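PDB 6HWJ: glucosamine kinase from Streptacidiphilus jiangxiensis, which catalyses the ATP- and magnesium-dependent phosphorylation of D-glucosamine to D-glucosamine 6-phosphate, with weaker activity on glucose. Local coordinates for residues 259-264 with 270-275; 338-343 with 403-408; 407-412 with 418-423. All coordinates share one frame; numbering follows the deposited sequence.

Contact 1 of 3, residues 259-264 with 270-275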
loop_
_atom_site.group_PDB
_atom_site.type_symbol
_atom_site.label_atom_id
_atom_site.label_comp_id
_atom_site.label_asym_id
_atom_site.label_seq_id
_atom_site.Cartn_x
_atom_site.Cartn_y
_atom_site.Cartn_z
ATOM N N GLU A 259 7.168 11.471 -21.156
ATOM C CA GLU A 259 7.370 10.068 -21.498
ATOM C C GLU A 259 6.109 9.469 -22.108
ATOM O O GLU A 259 6.169 8.756 -23.118
ATOM C CB GLU A 259 7.807 9.275 -20.271
ATOM C CG GLU A 259 8.242 7.852 -20.596
ATOM C CD GLU A 259 8.646 7.067 -19.362
ATOM O OE1 GLU A 259 9.004 7.694 -18.342
ATOM O OE2 GLU A 259 8.593 5.818 -19.410
ATOM N N ALA A 260 4.945 9.730 -21.495
ATOM C CA ALA A 260 3.695 9.213 -22.042
ATOM C C ALA A 260 3.445 9.742 -23.447
ATOM O O ALA A 260 3.063 8.983 -24.339
ATOM C CB ALA A 260 2.528 9.572 -21.123
ATOM N N VAL A 261 3.669 11.039 -23.666
ATOM C CA VAL A 261 3.484 11.620 -24.994
ATOM C C VAL A 261 4.396 10.953 -26.013
ATOM O O VAL A 261 4.023 10.802 -27.186
ATOM C CB VAL A 261 3.723 13.144 -24.950
ATOM C CG1 VAL A 261 3.850 13.701 -26.340
ATOM C CG2 VAL A 261 2.599 13.842 -24.216
ATOM N N ALA A 262 5.599 10.551 -25.594
ATOM C CA ALA A 262 6.572 9.967 -26.512
ATOM C C ALA A 262 6.364 8.471 -26.734
ATOM O O ALA A 262 6.988 7.905 -27.636
ATOM C CB ALA A 262 7.995 10.202 -25.989
ATOM N N SER A 263 5.505 7.822 -25.947
ATOM C CA SER A 263 5.378 6.375 -25.995
ATOM C C SER A 263 3.981 5.866 -26.330
ATOM O O SER A 263 3.858 4.714 -26.755
ATOM C CB SER A 263 5.808 5.766 -24.657
ATOM O OG SER A 263 5.083 6.336 -23.597
ATOM N N VAL A 264 2.939 6.671 -26.163
ATOM C CA VAL A 264 1.571 6.199 -26.388
ATOM C C VAL A 264 1.293 6.207 -27.888
ATOM O O VAL A 264 1.349 7.267 -28.522
ATOM C CB VAL A 264 0.544 7.062 -25.632
ATOM C CG1 VAL A 264 -0.871 6.669 -26.029
ATOM C CG2 VAL A 264 0.738 6.921 -24.128
ATOM N N GLU A 270 -2.348 10.481 -30.225
ATOM C CA GLU A 270 -2.604 11.774 -30.845
ATOM C C GLU A 270 -3.413 12.679 -29.922
ATOM O O GLU A 270 -3.117 13.870 -29.803
ATOM C CB GLU A 270 -3.323 11.590 -32.181
ATOM C CG GLU A 270 -2.502 10.838 -33.224
ATOM C CD GLU A 270 -3.159 10.836 -34.595
ATOM O OE1 GLU A 270 -3.662 11.897 -35.018
ATOM O OE2 GLU A 270 -3.181 9.770 -35.247
ATOM N N ARG A 271 -4.440 12.138 -29.267
ATOM C CA ARG A 271 -5.239 12.945 -28.354
ATOM C C ARG A 271 -4.422 13.388 -27.148
ATOM O O ARG A 271 -4.515 14.543 -26.724
ATOM C CB ARG A 271 -6.481 12.163 -27.906
ATOM C CG ARG A 271 -7.555 12.087 -28.996
ATOM C CD ARG A 271 -8.881 11.573 -28.463
ATOM N NE ARG A 271 -8.825 10.151 -28.134
ATOM C CZ ARG A 271 -9.017 9.169 -29.012
ATOM N NH1 ARG A 271 -9.255 9.442 -30.277
ATOM N NH2 ARG A 271 -8.971 7.902 -28.617
ATOM N N LEU A 272 -3.637 12.481 -26.566
ATOM C CA LEU A 272 -2.770 12.874 -25.461
ATOM C C LEU A 272 -1.809 13.979 -25.897
ATOM O O LEU A 272 -1.604 14.957 -25.173
ATOM C CB LEU A 272 -1.990 11.671 -24.942
ATOM C CG LEU A 272 -0.959 11.982 -23.859
ATOM C CD1 LEU A 272 -1.636 12.693 -22.692
ATOM C CD2 LEU A 272 -0.269 10.715 -23.380
ATOM N N LYS A 273 -1.205 13.831 -27.071
ATOM C CA LYS A 273 -0.287 14.864 -27.560
ATOM C C LYS A 273 -1.001 16.199 -27.693
ATOM O O LYS A 273 -0.409 17.249 -27.424
ATOM C CB LYS A 273 0.325 14.437 -28.894
ATOM C CG LYS A 273 1.388 15.388 -29.425
ATOM C CD LYS A 273 1.989 14.877 -30.730
ATOM C CE LYS A 273 3.170 13.944 -30.493
ATOM N NZ LYS A 273 4.402 14.682 -30.091
ATOM N N ALA A 274 -2.285 16.179 -28.066
ATOM C CA ALA A 274 -3.054 17.415 -28.148
ATOM C C ALA A 274 -3.446 17.937 -26.768
ATOM O O ALA A 274 -3.606 19.149 -26.594
ATOM C CB ALA A 274 -4.304 17.194 -29.001
ATOM N N TRP A 275 -3.592 17.052 -25.782
ATOM C CA TRP A 275 -3.966 17.473 -24.438
ATOM C C TRP A 275 -2.774 17.927 -23.608
ATOM O O TRP A 275 -2.963 18.635 -22.616
ATOM C CB TRP A 275 -4.665 16.317 -23.694
ATOM C CG TRP A 275 -6.002 15.945 -24.239
ATOM C CD1 TRP A 275 -6.861 16.747 -24.929
ATOM C CD2 TRP A 275 -6.645 14.663 -24.135
ATOM N NE1 TRP A 275 -8.005 16.048 -25.257
ATOM C CE2 TRP A 275 -7.891 14.764 -24.785
ATOM C CE3 TRP A 275 -6.280 13.440 -23.564
ATOM C CZ2 TRP A 275 -8.773 13.694 -24.879
ATOM C CZ3 TRP A 275 -7.161 12.378 -23.652
ATOM C CH2 TRP A 275 -8.394 12.514 -24.305
#

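Contact 2 of 3, residues 338-343 with 403-408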
loop_
_atom_site.group_PDB
_atom_site.type_symbol
_atom_site.label_atom_id
_atom_site.label_comp_id
_atom_site.label_asym_id
_atom_site.label_seq_id
_atom_site.Cartn_x
_atom_site.Cartn_y
_atom_site.Cartn_z
ATOM N N ASP A 338 -4.123 10.600 -1.852
ATOM C CA ASP A 338 -4.987 9.430 -1.661
ATOM C C ASP A 338 -6.353 9.674 -2.276
ATOM O O ASP A 338 -6.971 8.753 -2.836
ATOM C CB ASP A 338 -5.159 9.090 -0.180
ATOM C CG ASP A 338 -3.896 8.531 0.472
ATOM O OD1 ASP A 338 -2.988 8.023 -0.230
ATOM O OD2 ASP A 338 -3.838 8.586 1.722
ATOM N N VAL A 339 -6.871 10.898 -2.131
ATOM C CA VAL A 339 -8.206 11.217 -2.642
ATOM C C VAL A 339 -8.261 10.977 -4.140
ATOM O O VAL A 339 -9.165 10.296 -4.634
ATOM C CB VAL A 339 -8.585 12.664 -2.293
ATOM C CG1 VAL A 339 -9.812 13.090 -3.047
ATOM C CG2 VAL A 339 -8.792 12.824 -0.788
ATOM N N VAL A 340 -7.280 11.512 -4.885
ATOM C CA VAL A 340 -7.312 11.368 -6.332
ATOM C C VAL A 340 -7.030 9.934 -6.736
ATOM O O VAL A 340 -7.528 9.465 -7.764
ATOM C CB VAL A 340 -6.329 12.336 -7.025
ATOM C CG1 VAL A 340 -6.698 13.780 -6.717
ATOM C CG2 VAL A 340 -4.886 12.026 -6.653
ATOM N N GLY A 341 -6.211 9.226 -5.974
ATOM C CA GLY A 341 -5.995 7.802 -6.251
ATOM C C GLY A 341 -7.300 7.018 -6.232
ATOM O O GLY A 341 -7.569 6.216 -7.127
ATOM N N MET A 342 -8.149 7.272 -5.242
ATOM C CA MET A 342 -9.401 6.528 -5.138
ATOM C C MET A 342 -10.429 7.011 -6.154
ATOM O O MET A 342 -11.099 6.190 -6.782
ATOM C CB MET A 342 -9.964 6.613 -3.715
ATOM C CG MET A 342 -11.141 5.688 -3.466
ATOM S SD MET A 342 -10.765 3.948 -3.811
ATOM C CE MET A 342 -9.670 3.551 -2.450
ATOM N N THR A 343 -10.548 8.327 -6.369
ATOM C CA THR A 343 -11.538 8.804 -7.334
ATOM C C THR A 343 -11.143 8.398 -8.751
ATOM O O THR A 343 -12.008 8.046 -9.558
ATOM C CB THR A 343 -11.723 10.326 -7.262
ATOM O OG1 THR A 343 -10.474 10.983 -7.505
ATOM C CG2 THR A 343 -12.263 10.745 -5.903
ATOM N N TYR A 403 -4.833 14.565 -12.954
ATOM C CA TYR A 403 -4.236 14.445 -14.269
ATOM C C TYR A 403 -3.014 13.539 -14.207
ATOM O O TYR A 403 -2.833 12.671 -15.061
ATOM C CB TYR A 403 -3.866 15.832 -14.817
ATOM C CG TYR A 403 -5.041 16.685 -15.277
ATOM C CD1 TYR A 403 -6.341 16.192 -15.272
ATOM C CD2 TYR A 403 -4.840 17.983 -15.739
ATOM C CE1 TYR A 403 -7.410 16.979 -15.707
ATOM C CE2 TYR A 403 -5.893 18.761 -16.177
ATOM C CZ TYR A 403 -7.180 18.254 -16.152
ATOM O OH TYR A 403 -8.236 19.041 -16.583
ATOM N N ALA A 404 -2.160 13.728 -13.194
ATOM C CA ALA A 404 -0.948 12.922 -13.079
ATOM C C ALA A 404 -1.284 11.444 -12.875
ATOM O O ALA A 404 -0.548 10.565 -13.342
ATOM C CB ALA A 404 -0.096 13.434 -11.923
ATOM N N GLN A 405 -2.378 11.157 -12.175
ATOM C CA GLN A 405 -2.806 9.773 -12.008
ATOM C C GLN A 405 -3.126 9.152 -13.359
ATOM O O GLN A 405 -2.702 8.030 -13.658
ATOM C CB GLN A 405 -4.022 9.691 -11.089
ATOM C CG GLN A 405 -3.761 9.978 -9.633
ATOM C CD GLN A 405 -3.117 8.806 -8.902
ATOM O OE1 GLN A 405 -3.004 7.699 -9.442
ATOM N NE2 GLN A 405 -2.693 9.050 -7.666
ATOM N N GLU A 406 -3.880 9.878 -14.196
ATOM C CA GLU A 406 -4.247 9.345 -15.509
ATOM C C GLU A 406 -3.015 9.148 -16.385
ATOM O O GLU A 406 -2.918 8.157 -17.125
ATOM C CB GLU A 406 -5.263 10.275 -16.186
ATOM C CG GLU A 406 -6.527 10.519 -15.365
ATOM C CD GLU A 406 -7.323 9.231 -15.106
ATOM O OE1 GLU A 406 -7.107 8.248 -15.827
ATOM O OE2 GLU A 406 -8.162 9.204 -14.183
ATOM N N VAL A 407 -2.039 10.066 -16.298
ATOM C CA VAL A 407 -0.808 9.899 -17.051
ATOM C C VAL A 407 -0.063 8.641 -16.614
ATOM O O VAL A 407 0.559 7.957 -17.441
ATOM C CB VAL A 407 0.077 11.151 -16.907
ATOM C CG1 VAL A 407 1.423 10.935 -17.570
ATOM C CG2 VAL A 407 -0.639 12.371 -17.490
ATOM N N ARG A 408 -0.102 8.322 -15.321
ATOM C CA ARG A 408 0.522 7.088 -14.849
ATOM C C ARG A 408 -0.108 5.860 -15.499
ATOM O O ARG A 408 0.565 4.840 -15.680
ATOM C CB ARG A 408 0.414 6.970 -13.322
ATOM C CG ARG A 408 1.294 7.924 -12.525
ATOM C CD ARG A 408 2.774 7.742 -12.818
ATOM N NE ARG A 408 3.188 6.342 -12.794
ATOM C CZ ARG A 408 4.443 5.928 -12.961
ATOM N NH1 ARG A 408 4.722 4.636 -12.929
ATOM N NH2 ARG A 408 5.417 6.807 -13.155
HETATM O O HOH W 1 -5.641 5.558 -8.716
#

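Contact 3 of 3, residues 407-412 with 418-423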
loop_
_atom_site.group_PDB
_atom_site.type_symbol
_atom_site.label_atom_id
_atom_site.label_comp_id
_atom_site.label_asym_id
_atom_site.label_seq_id
_atom_site.Cartn_x
_atom_site.Cartn_y
_atom_site.Cartn_z
ATOM N N VAL A 407 -2.039 10.066 -16.298
ATOM C CA VAL A 407 -0.808 9.899 -17.051
ATOM C C VAL A 407 -0.063 8.641 -16.614
ATOM O O VAL A 407 0.559 7.957 -17.441
ATOM C CB VAL A 407 0.077 11.151 -16.907
ATOM C CG1 VAL A 407 1.423 10.935 -17.570
ATOM C CG2 VAL A 407 -0.639 12.371 -17.490
ATOM N N ARG A 408 -0.102 8.322 -15.321
ATOM C CA ARG A 408 0.522 7.088 -14.849
ATOM C C ARG A 408 -0.108 5.860 -15.499
ATOM O O ARG A 408 0.565 4.840 -15.680
ATOM C CB ARG A 408 0.414 6.970 -13.322
ATOM C CG ARG A 408 1.294 7.924 -12.525
ATOM C CD ARG A 408 2.774 7.742 -12.818
ATOM N NE ARG A 408 3.188 6.342 -12.794
ATOM C CZ ARG A 408 4.443 5.928 -12.961
ATOM N NH1 ARG A 408 4.722 4.636 -12.929
ATOM N NH2 ARG A 408 5.417 6.807 -13.155
ATOM N N GLU A 409 -1.406 5.925 -15.823
ATOM C CA GLU A 409 -2.069 4.777 -16.428
ATOM C C GLU A 409 -1.561 4.543 -17.841
ATOM O O GLU A 409 -1.413 3.386 -18.261
ATOM C CB GLU A 409 -3.591 4.971 -16.426
ATOM C CG GLU A 409 -4.169 5.161 -15.049
ATOM C CD GLU A 409 -4.046 3.917 -14.173
ATOM O OE1 GLU A 409 -3.842 2.809 -14.697
ATOM O OE2 GLU A 409 -4.163 4.046 -12.942
ATOM N N TYR A 410 -1.263 5.626 -18.578
ATOM C CA TYR A 410 -0.622 5.477 -19.877
ATOM C C TYR A 410 0.713 4.750 -19.758
ATOM O O TYR A 410 1.047 3.884 -20.587
ATOM C CB TYR A 410 -0.371 6.837 -20.536
ATOM C CG TYR A 410 -1.575 7.578 -21.048
ATOM C CD1 TYR A 410 -2.244 7.154 -22.181
ATOM C CD2 TYR A 410 -1.994 8.756 -20.438
ATOM C CE1 TYR A 410 -3.327 7.866 -22.676
ATOM C CE2 TYR A 410 -3.061 9.477 -20.929
ATOM C CZ TYR A 410 -3.720 9.037 -22.049
ATOM O OH TYR A 410 -4.785 9.763 -22.528
ATOM N N LEU A 411 1.508 5.114 -18.747
ATOM C CA LEU A 411 2.818 4.512 -18.589
ATOM C C LEU A 411 2.686 3.047 -18.197
ATOM O O LEU A 411 3.423 2.196 -18.709
ATOM C CB LEU A 411 3.646 5.296 -17.557
ATOM C CG LEU A 411 3.991 6.740 -17.936
ATOM C CD1 LEU A 411 4.865 7.401 -16.856
ATOM C CD2 LEU A 411 4.714 6.818 -19.279
ATOM N N TYR A 412 1.752 2.731 -17.295
ATOM C CA TYR A 412 1.479 1.328 -16.998
ATOM C C TYR A 412 1.137 0.563 -18.278
ATOM O O TYR A 412 1.684 -0.511 -18.545
ATOM C CB TYR A 412 0.350 1.208 -15.989
ATOM C CG TYR A 412 -0.096 -0.222 -15.802
ATOM C CD1 TYR A 412 0.602 -1.081 -14.961
ATOM C CD2 TYR A 412 -1.195 -0.720 -16.489
ATOM C CE1 TYR A 412 0.201 -2.401 -14.798
ATOM C CE2 TYR A 412 -1.587 -2.030 -16.340
ATOM C CZ TYR A 412 -0.885 -2.866 -15.492
ATOM O OH TYR A 412 -1.280 -4.166 -15.342
ATOM N N PRO A 418 -0.560 -3.011 -23.246
ATOM C CA PRO A 418 -0.732 -1.897 -24.192
ATOM C C PRO A 418 -2.163 -1.414 -24.378
ATOM O O PRO A 418 -2.365 -0.209 -24.575
ATOM C CB PRO A 418 -0.163 -2.474 -25.499
ATOM C CG PRO A 418 0.896 -3.446 -25.028
ATOM C CD PRO A 418 0.315 -4.070 -23.786
ATOM N N HIS A 419 -3.162 -2.304 -24.352
ATOM C CA HIS A 419 -4.514 -1.866 -24.676
ATOM C C HIS A 419 -5.128 -1.026 -23.566
ATOM O O HIS A 419 -6.129 -0.349 -23.806
ATOM C CB HIS A 419 -5.408 -3.060 -24.988
ATOM C CG HIS A 419 -5.954 -3.742 -23.786
ATOM N ND1 HIS A 419 -5.382 -4.871 -23.248
ATOM C CD2 HIS A 419 -7.021 -3.451 -23.010
ATOM C CE1 HIS A 419 -6.072 -5.247 -22.192
ATOM N NE2 HIS A 419 -7.069 -4.399 -22.024
ATOM N N TRP A 420 -4.532 -1.025 -22.379
ATOM C CA TRP A 420 -5.053 -0.289 -21.232
ATOM C C TRP A 420 -5.098 1.211 -21.468
ATOM O O TRP A 420 -5.707 1.911 -20.659
ATOM C CB TRP A 420 -4.190 -0.645 -20.006
ATOM C CG TRP A 420 -4.616 -0.057 -18.725
ATOM C CD1 TRP A 420 -4.029 0.998 -18.071
ATOM C CD2 TRP A 420 -5.719 -0.480 -17.897
ATOM N NE1 TRP A 420 -4.722 1.270 -16.897
ATOM C CE2 TRP A 420 -5.747 0.369 -16.766
ATOM C CE3 TRP A 420 -6.676 -1.503 -18.002
ATOM C CZ2 TRP A 420 -6.696 0.233 -15.748
ATOM C CZ3 TRP A 420 -7.635 -1.627 -16.993
ATOM C CH2 TRP A 420 -7.632 -0.759 -15.882
ATOM N N VAL A 421 -4.486 1.720 -22.544
ATOM C CA VAL A 421 -4.545 3.136 -22.833
ATOM C C VAL A 421 -5.974 3.658 -22.926
ATOM O O VAL A 421 -6.181 4.872 -22.817
ATOM C CB VAL A 421 -3.783 3.492 -24.140
ATOM C CG1 VAL A 421 -2.292 3.194 -23.997
ATOM C CG2 VAL A 421 -4.372 2.746 -25.343
ATOM N N TYR A 422 -6.974 2.779 -23.139
ATOM C CA TYR A 422 -8.343 3.271 -23.265
ATOM C C TYR A 422 -8.846 3.878 -21.956
ATOM O O TYR A 422 -9.697 4.769 -21.982
ATOM C CB TYR A 422 -9.317 2.171 -23.711
ATOM C CG TYR A 422 -9.698 1.200 -22.633
ATOM C CD1 TYR A 422 -8.922 0.069 -22.374
ATOM C CD2 TYR A 422 -10.850 1.397 -21.867
ATOM C CE1 TYR A 422 -9.281 -0.829 -21.385
ATOM C CE2 TYR A 422 -11.213 0.523 -20.890
ATOM C CZ TYR A 422 -10.437 -0.601 -20.649
ATOM O OH TYR A 422 -10.813 -1.476 -19.658
ATOM N N VAL A 423 -8.331 3.415 -20.822
ATOM C CA VAL A 423 -8.799 3.863 -19.511
ATOM C C VAL A 423 -8.470 5.344 -19.340
ATOM O O VAL A 423 -9.396 6.151 -19.153
ATOM C CB VAL A 423 -8.214 2.989 -18.392
ATOM C CG1 VAL A 423 -8.605 3.508 -17.009
ATOM C CG2 VAL A 423 -8.715 1.551 -18.542
#

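Contact 1 of 3, residues 259-264 with 270-275
Leu-272 lays its branched end over Ala-260, Val-261 and Val-264, closing a helical hairpin in which helix 243-263 turns back through a short connection into helix 266-284. The two short helical segments run roughly antiparallel, their axes 9.0 Å apart at closest approach and their N-to-C directions 145° from each other. Backbones come nearest at Val-261 and Lys-273, whose CA atoms lie 5.6 Å apart. Leu-272 takes part in three of the four residue contacts, and Val-261 buries as much surface. The leucine CG sits anti to the backbone N (chi1 175°), which carries the branch across to the other helix, where CD2 reaches CB of Ala-260 at 3.8 Å and CG2 of Val-264 at 4.0 Å. Val-264 already belongs to the turn, and its side chain crosses that of Leu-272 at about a right angle. Val-261 splits its two methyls between different partners: CG2 packs against CG of Leu-272 at 4.0 Å, while CG1 faces the solvent-side neighbour Lys-273. The contacts of Leu-272 with Ala-260, Val-261 and Val-264 are apolar, and no hydrogen bond links the two segments. Behind the turn, helix 398-416 covers the hairpin, with Tyr-410 touching both Val-264 and Trp-275; salt bridges from Glu-259 to Arg-415 and from Arg-271 to Asp-425 tie it to the C-terminal helices. At the exposed margin the Lys-273 chain bends at chi3 (-88°) and again at chi4, bringing its NZ back to 3.9 Å from CG1 of Val-261.

Contact 2 of 3, residues 338-343 with 403-408
Gln-405 reaches across to Val-340 and Gly-341, and its side chain supplies every direct contact that segment 403-408 makes with segment 338-343. Its CG lies 3.8 Å from CG2 of Val-340, and the amide follows on, NE2 standing 3.8 Å from CA of Gly-341. The amide thus lies against the bare CA of Gly-341. A bend at chi2 (-78°) folds the glutamine chain so that its methylene and its amide nitrogen both touch the same valine methyl. On the polar side a water donates to O of Gly-341 at 2.6 Å and makes a weak hydrogen bond to OE1 of Gln-405 at 3.5 Å, a loose bridge between backbone and side chain. The contact joins two helices of the C-terminal helical part of the kinase, and Gln-405 opens the motif thought to determine substrate specificity. The glutamine side chain lies about 5 Å from that of Glu-409 and about 7 Å from that of Asp-300, the two D-glucosamine-binding residues. Farther out, Val-340 also packs on Leu-398 and Leu-401, earlier on the partner helix. The carboxylate of Glu-406 is held by His-348 through OE1 and by a salt bridge from Arg-402 to OE2. On the other helix, Asp-338 accepts hydrogen bonds from the backbone N atoms of His-298 and Gly-299 and is also bonded to NE2 of His-230.

Contact 3 of 3, residues 407-412 with 418-423
Trp-420 gives its indole N-H to the carboxylate of Glu-409, NE1 to OE1 at 2.8 Å with an N-H...O angle of 158°. The acceptor lies near the indole plane, but the tryptophan meets OE1 on its anti side, somewhat out of the carboxylate plane. In Glu-409 a bend at chi2 (-66°) turns the carboxylate to the edge of the indole, where NE1 sits. A trans first torsion (chi1 -176°) extends the indole from the 3-10 turn 418-421 toward helix 398-416. There Tyr-412 directs its ring edge at one indole face in a T-shaped pair, CD2 standing 3.7 Å from CD1 of Trp-420. Val-423 CG2 covers the opposite face, 3.4 Å above the plane. Tyr-410 starts away from the other segment, yet its ring returns to Val-421, CD1 standing 4.4 Å from CG1. The segments belong largely to the motif thought to determine substrate specificity, and Glu-409 binds D-glucosamine. OE1 is also hydrogen-bonded to O8 of a bound BTB molecule, probably from the crystallisation liquor; Trp-420, fixed between Tyr-412 and Val-423, is thus a second-shell residue whose N-H would restrict rotation of the carboxylate that probably meets the sugar.

All three contacts lie in the C-terminal helical part of the chain, on the same side of its centre. Contact 1 closes the turn between helices 243-263 and 266-284 before the others begin. Contact 2 then joins helix 335-356 to helix 398-416, and contact 3 continues from that helix to the turn leading into 422-431. Contacts 2 and 3 share Val-407 and Arg-408, their centres 12 Å apart; the centre of contact 1 is 17 Å from that of contact 2 and 11 Å from that of contact 3. Helix 398-416 thus carries sugar-binding Glu-409 on one side while Val-407, Tyr-410 and Leu-411 pack against the hairpin of contact 1.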